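Local atomic coordinates of exoglucanase A (Cellulomonas fimi, PDB entry 7CBD), a protein that hydrolyses 1,4-beta-glucosidic linkages of cellulose with inversion of anomeric configuration, releasing cellobiose from chain ends, the part described here being its family 6 catalytic domain. Residues 193-199 with 267-273; 151-155 with 207-212. All coordinates share one frame; numbering follows the deposited sequence.

Contact 1: 193-199 with 267-273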
loop_
_atom_site.group_PDB
_atom_site.type_symbol
_atom_site.label_atom_id
_atom_site.label_comp_id
_atom_site.label_asym_id
_atom_site.label_seq_id
_atom_site.Cartn_x
_atom_site.Cartn_y
_atom_site.Cartn_z
ATOM N N ILE A 193 -2.118 -4.528 7.139
ATOM C CA ILE A 193 -2.960 -5.719 7.250
ATOM C C ILE A 193 -3.147 -6.427 5.910
ATOM O O ILE A 193 -4.178 -7.065 5.669
ATOM C CB ILE A 193 -4.303 -5.434 7.958
ATOM C CG1 ILE A 193 -5.134 -4.400 7.192
ATOM C CG2 ILE A 193 -4.057 -5.021 9.393
ATOM C CD1 ILE A 193 -6.601 -4.445 7.549
ATOM N N GLY A 194 -2.146 -6.360 5.036
ATOM C CA GLY A 194 -2.294 -7.079 3.779
ATOM C C GLY A 194 -3.495 -6.570 3.009
ATOM O O GLY A 194 -3.781 -5.369 2.987
ATOM N N HIS A 195 -4.214 -7.491 2.374
ATOM C CA HIS A 195 -5.388 -7.147 1.578
ATOM C C HIS A 195 -6.290 -8.371 1.516
ATOM O O HIS A 195 -5.904 -9.467 1.927
ATOM C CB HIS A 195 -5.007 -6.677 0.168
ATOM C CG HIS A 195 -4.379 -7.744 -0.675
ATOM N ND1 HIS A 195 -5.032 -8.341 -1.735
ATOM C CD2 HIS A 195 -3.162 -8.337 -0.603
ATOM C CE1 HIS A 195 -4.241 -9.244 -2.284
ATOM N NE2 HIS A 195 -3.099 -9.259 -1.620
ATOM N N SER A 196 -7.487 -8.189 0.951
ATOM C CA SER A 196 -8.463 -9.274 0.988
ATOM C C SER A 196 -8.025 -10.488 0.182
ATOM O O SER A 196 -8.421 -11.611 0.506
ATOM C CB SER A 196 -9.837 -8.800 0.511
ATOM O OG SER A 196 -9.784 -8.221 -0.783
ATOM N N GLY A 197 -7.238 -10.294 -0.876
ATOM C CA GLY A 197 -6.774 -11.423 -1.665
ATOM C C GLY A 197 -5.719 -12.266 -0.984
ATOM O O GLY A 197 -5.308 -13.297 -1.528
ATOM N N TRP A 198 -5.266 -11.851 0.197
ATOM C CA TRP A 198 -4.325 -12.603 1.014
ATOM C C TRP A 198 -4.978 -13.123 2.284
ATOM O O TRP A 198 -4.823 -14.301 2.623
ATOM C CB TRP A 198 -3.143 -11.679 1.356
ATOM C CG TRP A 198 -1.999 -12.291 2.129
ATOM C CD1 TRP A 198 -1.793 -13.614 2.430
ATOM C CD2 TRP A 198 -0.900 -11.576 2.694
ATOM N NE1 TRP A 198 -0.624 -13.758 3.142
ATOM C CE2 TRP A 198 -0.060 -12.520 3.318
ATOM C CE3 TRP A 198 -0.545 -10.224 2.730
ATOM C CZ2 TRP A 198 1.111 -12.152 3.970
ATOM C CZ3 TRP A 198 0.611 -9.862 3.378
ATOM C CH2 TRP A 198 1.425 -10.821 3.994
ATOM N N LEU A 199 -5.755 -12.281 2.969
ATOM C CA LEU A 199 -6.222 -12.591 4.315
ATOM C C LEU A 199 -7.740 -12.615 4.457
ATOM O O LEU A 199 -8.235 -12.718 5.582
ATOM C CB LEU A 199 -5.607 -11.619 5.332
ATOM C CG LEU A 199 -4.080 -11.517 5.282
ATOM C CD1 LEU A 199 -3.589 -10.394 6.172
ATOM C CD2 LEU A 199 -3.442 -12.861 5.664
ATOM N N ASP A 267 -14.487 -12.012 0.841
ATOM C CA ASP A 267 -14.065 -10.612 0.758
ATOM C C ASP A 267 -13.539 -10.369 -0.652
ATOM O O ASP A 267 -12.399 -10.719 -0.970
ATOM C CB ASP A 267 -12.992 -10.279 1.793
ATOM C CG ASP A 267 -13.505 -10.303 3.226
ATOM O OD1 ASP A 267 -14.717 -10.498 3.452
ATOM O OD2 ASP A 267 -12.679 -10.125 4.143
ATOM N N PHE A 268 -14.369 -9.749 -1.487
ATOM C CA PHE A 268 -14.027 -9.459 -2.873
ATOM C C PHE A 268 -13.349 -8.105 -3.039
ATOM O O PHE A 268 -12.870 -7.793 -4.135
ATOM C CB PHE A 268 -15.290 -9.412 -3.743
ATOM C CG PHE A 268 -16.006 -10.732 -3.920
ATOM C CD1 PHE A 268 -15.537 -11.923 -3.381
ATOM C CD2 PHE A 268 -17.174 -10.759 -4.668
ATOM C CE1 PHE A 268 -16.232 -13.112 -3.588
ATOM C CE2 PHE A 268 -17.863 -11.936 -4.881
ATOM C CZ PHE A 268 -17.397 -13.114 -4.337
ATOM N N ASP A 269 -13.331 -7.275 -2.004
ATOM C CA ASP A 269 -12.817 -5.920 -2.146
ATOM C C ASP A 269 -12.397 -5.402 -0.781
ATOM O O ASP A 269 -12.616 -6.049 0.244
ATOM C CB ASP A 269 -13.832 -4.997 -2.840
ATOM C CG ASP A 269 -15.169 -4.937 -2.125
ATOM O OD1 ASP A 269 -15.171 -4.815 -0.888
ATOM O OD2 ASP A 269 -16.220 -4.983 -2.810
ATOM N N GLU A 270 -11.786 -4.219 -0.787
ATOM C CA GLU A 270 -11.151 -3.712 0.420
ATOM C C GLU A 270 -12.124 -3.020 1.357
ATOM O O GLU A 270 -11.863 -2.966 2.561
ATOM C CB GLU A 270 -9.965 -2.811 0.060
ATOM C CG GLU A 270 -8.832 -3.571 -0.637
ATOM C CD GLU A 270 -8.273 -4.700 0.219
ATOM O OE1 GLU A 270 -7.531 -4.409 1.179
ATOM O OE2 GLU A 270 -8.582 -5.882 -0.056
ATOM N N ILE A 271 -13.239 -2.496 0.844
ATOM C CA ILE A 271 -14.293 -2.022 1.740
ATOM C C ILE A 271 -14.785 -3.168 2.614
ATOM O O ILE A 271 -14.883 -3.045 3.840
ATOM C CB ILE A 271 -15.438 -1.369 0.942
ATOM C CG1 ILE A 271 -14.992 -0.021 0.360
ATOM C CG2 ILE A 271 -16.686 -1.204 1.812
ATOM C CD1 ILE A 271 -14.534 0.982 1.391
ATOM N N ASP A 272 -15.081 -4.309 1.997
ATOM C CA ASP A 272 -15.556 -5.441 2.781
ATOM C C ASP A 272 -14.461 -5.979 3.692
ATOM O O ASP A 272 -14.732 -6.375 4.831
ATOM C CB ASP A 272 -16.109 -6.522 1.854
ATOM C CG ASP A 272 -17.346 -6.058 1.093
ATOM O OD1 ASP A 272 -17.954 -5.044 1.494
ATOM O OD2 ASP A 272 -17.714 -6.699 0.089
ATOM N N TYR A 273 -13.215 -5.975 3.214
ATOM C CA TYR A 273 -12.109 -6.502 4.001
ATOM C C TYR A 273 -11.846 -5.644 5.236
ATOM O O TYR A 273 -11.655 -6.174 6.335
ATOM C CB TYR A 273 -10.861 -6.619 3.120
ATOM C CG TYR A 273 -9.657 -7.113 3.877
ATOM C CD1 TYR A 273 -9.653 -8.370 4.475
ATOM C CD2 TYR A 273 -8.525 -6.321 4.004
ATOM C CE1 TYR A 273 -8.549 -8.811 5.190
ATOM C CE2 TYR A 273 -7.428 -6.748 4.716
ATOM C CZ TYR A 273 -7.447 -7.996 5.311
ATOM O OH TYR A 273 -6.373 -8.441 6.038
#

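Contact 2: 151-155 with 207-212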
loop_
_atom_site.group_PDB
_atom_site.type_symbol
_atom_site.label_atom_id
_atom_site.label_comp_id
_atom_site.label_asym_id
_atom_site.label_seq_id
_atom_site.Cartn_x
_atom_site.Cartn_y
_atom_site.Cartn_z
ATOM N N LEU A 151 3.802 -9.214 9.218
ATOM C CA LEU A 151 3.228 -10.136 10.200
ATOM C C LEU A 151 2.300 -11.202 9.630
ATOM O O LEU A 151 2.363 -12.349 10.108
ATOM C CB LEU A 151 2.566 -9.368 11.350
ATOM C CG LEU A 151 3.543 -8.628 12.262
ATOM C CD1 LEU A 151 2.800 -7.620 13.126
ATOM C CD2 LEU A 151 4.320 -9.594 13.140
ATOM N N PRO A 152 1.421 -10.919 8.664
ATOM C CA PRO A 152 0.527 -11.979 8.171
ATOM C C PRO A 152 1.238 -13.124 7.463
ATOM O O PRO A 152 0.613 -14.171 7.249
ATOM C CB PRO A 152 -0.419 -11.234 7.225
ATOM C CG PRO A 152 -0.391 -9.804 7.710
ATOM C CD PRO A 152 1.034 -9.597 8.131
ATOM N N ASN A 153 2.509 -12.965 7.086
ATOM C CA ASN A 153 3.258 -14.118 6.595
ATOM C C ASN A 153 3.369 -15.194 7.661
ATOM O O ASN A 153 3.534 -16.373 7.333
ATOM C CB ASN A 153 4.664 -13.696 6.181
ATOM C CG ASN A 153 4.683 -12.950 4.881
ATOM O OD1 ASN A 153 4.466 -13.533 3.820
ATOM N ND2 ASN A 153 4.937 -11.650 4.949
ATOM N N LEU A 154 3.281 -14.816 8.937
ATOM C CA LEU A 154 3.505 -15.768 10.015
ATOM C C LEU A 154 2.320 -16.695 10.238
ATOM O O LEU A 154 2.473 -17.715 10.921
ATOM C CB LEU A 154 3.891 -15.032 11.306
ATOM C CG LEU A 154 5.046 -14.025 11.171
ATOM C CD1 LEU A 154 5.450 -13.504 12.543
ATOM C CD2 LEU A 154 6.248 -14.595 10.417
ATOM N N THR A 155 1.154 -16.372 9.674
ATOM C CA THR A 155 -0.034 -17.205 9.800
ATOM C C THR A 155 -0.507 -17.795 8.480
ATOM O O THR A 155 -1.444 -18.600 8.484
ATOM C CB THR A 155 -1.183 -16.383 10.388
ATOM O OG1 THR A 155 -1.290 -15.160 9.648
ATOM C CG2 THR A 155 -0.924 -16.068 11.854
ATOM N N PRO A 207 -6.713 -15.856 12.579
ATOM C CA PRO A 207 -5.378 -15.963 13.186
ATOM C C PRO A 207 -4.557 -14.696 13.045
ATOM O O PRO A 207 -3.760 -14.376 13.937
ATOM C CB PRO A 207 -4.748 -17.145 12.439
ATOM C CG PRO A 207 -5.927 -17.984 12.040
ATOM C CD PRO A 207 -7.006 -16.998 11.691
ATOM N N SER A 208 -4.741 -13.946 11.957
ATOM C CA SER A 208 -4.009 -12.695 11.803
ATOM C C SER A 208 -4.429 -11.682 12.859
ATOM O O SER A 208 -3.579 -11.023 13.470
ATOM C CB SER A 208 -4.196 -12.139 10.393
ATOM O OG SER A 208 -3.612 -13.025 9.465
ATOM N N ALA A 209 -5.738 -11.539 13.090
ATOM C CA ALA A 209 -6.198 -10.607 14.117
ATOM C C ALA A 209 -5.637 -10.971 15.489
ATOM O O ALA A 209 -5.216 -10.091 16.253
ATOM C CB ALA A 209 -7.724 -10.559 14.154
ATOM N N THR A 210 -5.639 -12.262 15.824
ATOM C CA THR A 210 -5.071 -12.715 17.091
ATOM C C THR A 210 -3.592 -12.364 17.188
ATOM O O THR A 210 -3.122 -11.901 18.236
ATOM C CB THR A 210 -5.286 -14.222 17.225
ATOM O OG1 THR A 210 -6.690 -14.484 17.206
ATOM C CG2 THR A 210 -4.665 -14.758 18.517
ATOM N N LEU A 211 -2.838 -12.565 16.106
ATOM C CA LEU A 211 -1.416 -12.241 16.137
ATOM C C LEU A 211 -1.187 -10.743 16.311
ATOM O O LEU A 211 -0.269 -10.330 17.028
ATOM C CB LEU A 211 -0.724 -12.762 14.879
ATOM C CG LEU A 211 0.802 -12.654 14.880
ATOM C CD1 LEU A 211 1.404 -13.889 14.213
ATOM C CD2 LEU A 211 1.269 -11.393 14.192
ATOM N N PHE A 212 -2.000 -9.908 15.656
ATOM C CA PHE A 212 -1.875 -8.469 15.868
ATOM C C PHE A 212 -2.115 -8.097 17.326
ATOM O O PHE A 212 -1.418 -7.235 17.877
ATOM C CB PHE A 212 -2.846 -7.718 14.952
ATOM C CG PHE A 212 -2.434 -7.725 13.502
ATOM C CD1 PHE A 212 -1.154 -7.342 13.127
ATOM C CD2 PHE A 212 -3.322 -8.125 12.516
ATOM C CE1 PHE A 212 -0.770 -7.351 11.795
ATOM C CE2 PHE A 212 -2.942 -8.138 11.177
ATOM C CZ PHE A 212 -1.663 -7.742 10.817
#

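Contact 1: 193-199 with 267-273
Glu-270 OE2 takes two hydrogen bonds from Ser-196, one from the backbone and one from the hydroxyl. The backbone N of Ser-196 lies 2.7 Å from Glu-270 OE2 and approaches on the syn lone pair, with an N-H...O angle of 163°, whereas OG of the same serine meets OE2 nearly in line with the carboxylate C-O bond. Ser-196 OG sits between its own N and carbonyl carbon (chi1 56°), which turns the hydroxyl to the same oxygen that the amide reaches. The glutamate chain is bent midway, bringing its carboxylate to the start of helix 196-199. Its other oxygen, Glu-270 OE1, passes 3.5 Å from His-195 CB and is bonded to Ser-231 OG, so both oxygens of this buried group have partners. In the glycoside hydrolase family 6 fold, a distorted alpha/beta barrel, the contact joins the loop and short helix that follow strand 187-192 to the beginning of helix 270-283. Tyr-273 reaches across from that helix. One ring face lies under the backbone from His-195 C to Ser-196 N, offset toward the rim, while Ser-196 CB comes within 3.6 Å of Tyr-273 CB. At the far end, Tyr-273 OH donates to Ile-193 O at 2.6 Å with a C=O...O angle of 161°, an approach made in the plane of the ring. Ile-193 CD1 packs 3.7 Å from Tyr-273 CE2, and Leu-199 CB lies 3.3 Å from Tyr-273 OH.

Contact 2: 151-155 with 207-212
Leu-151 and Leu-211 bring their methyl groups together where the turn after strand 141-146 meets helix 202-218. This is packing on the outer layer of the glycoside hydrolase family 6 alpha/beta barrel, just after Asp-149, the predicted proton donor, in the chain. The dense part is wholly apolar. Leu-211, with CG anti to its backbone N (chi1 -172°), extends from the helix so that its two methyls divide the work: Leu-211 CD2 lies 3.7 Å from Leu-151 CD2, and Leu-211 CD1 reaches Leu-154 CB at 4.0 Å. Leu-211 was modelled in two conformers, and these contacts belong to one of them. On its other branch Leu-151 offers CD1 to the Phe-212 ring, 3.8 Å from Phe-212 CE1, while Pro-152 CG meets the same ring at CZ, the proline and phenylalanine side chains crossing at about a right angle. An alanine in place of Leu-151 would probably open a gap between Leu-211 and Phe-212, leaving the CD2 methyl of one and the CE1 atom of the other with less to pack against. Tyr-170 of helix 161-182 also touches Leu-151, while Leu-281 of helix 270-283 packs on Phe-212. Toward solvent the fit is slacker. Pro-207 is exposed and Thr-155 partly so; the threonine puts CG2 beside its backbone N, where this methyl lies 4.0 Å from both Pro-207 CB and Leu-211 CD1 and joins the apolar part to the exposed proline. Some polar groups find partners just outside the two segments: Ser-208 OG bonds to Asn-204 O one helical turn back, and the carbonyl of Pro-152 accepts from Thr-156 OG1. Across the boundary, Thr-155 OG1 stands 3.2 Å from Ser-208 OG.

Overall arrangement
Contacts 1 and 2 lie with their centres 14 Å apart, and their segments alternate along the chain. Segment 193-199 touches both segments of contact 2 as well as 267-273. It meets the 151-155 turn where Leu-199 CD1 packs 3.4 Å from Pro-152 CB and Trp-198 CZ2 comes within 3.5 Å of Asn-153 N; it meets helix 202-218 where Ile-193 CG2 lies 3.8 Å from Phe-212 CE2. Both contacts approach the predicted proton donor Asp-149, with Gly-194 and the side chain of Pro-152 each about 7 Å from its side chain. Asn-153, in the 151-155 segment though not touching 207-212, bonds through ND2 to Asp-149 OD1 and so may help to position it.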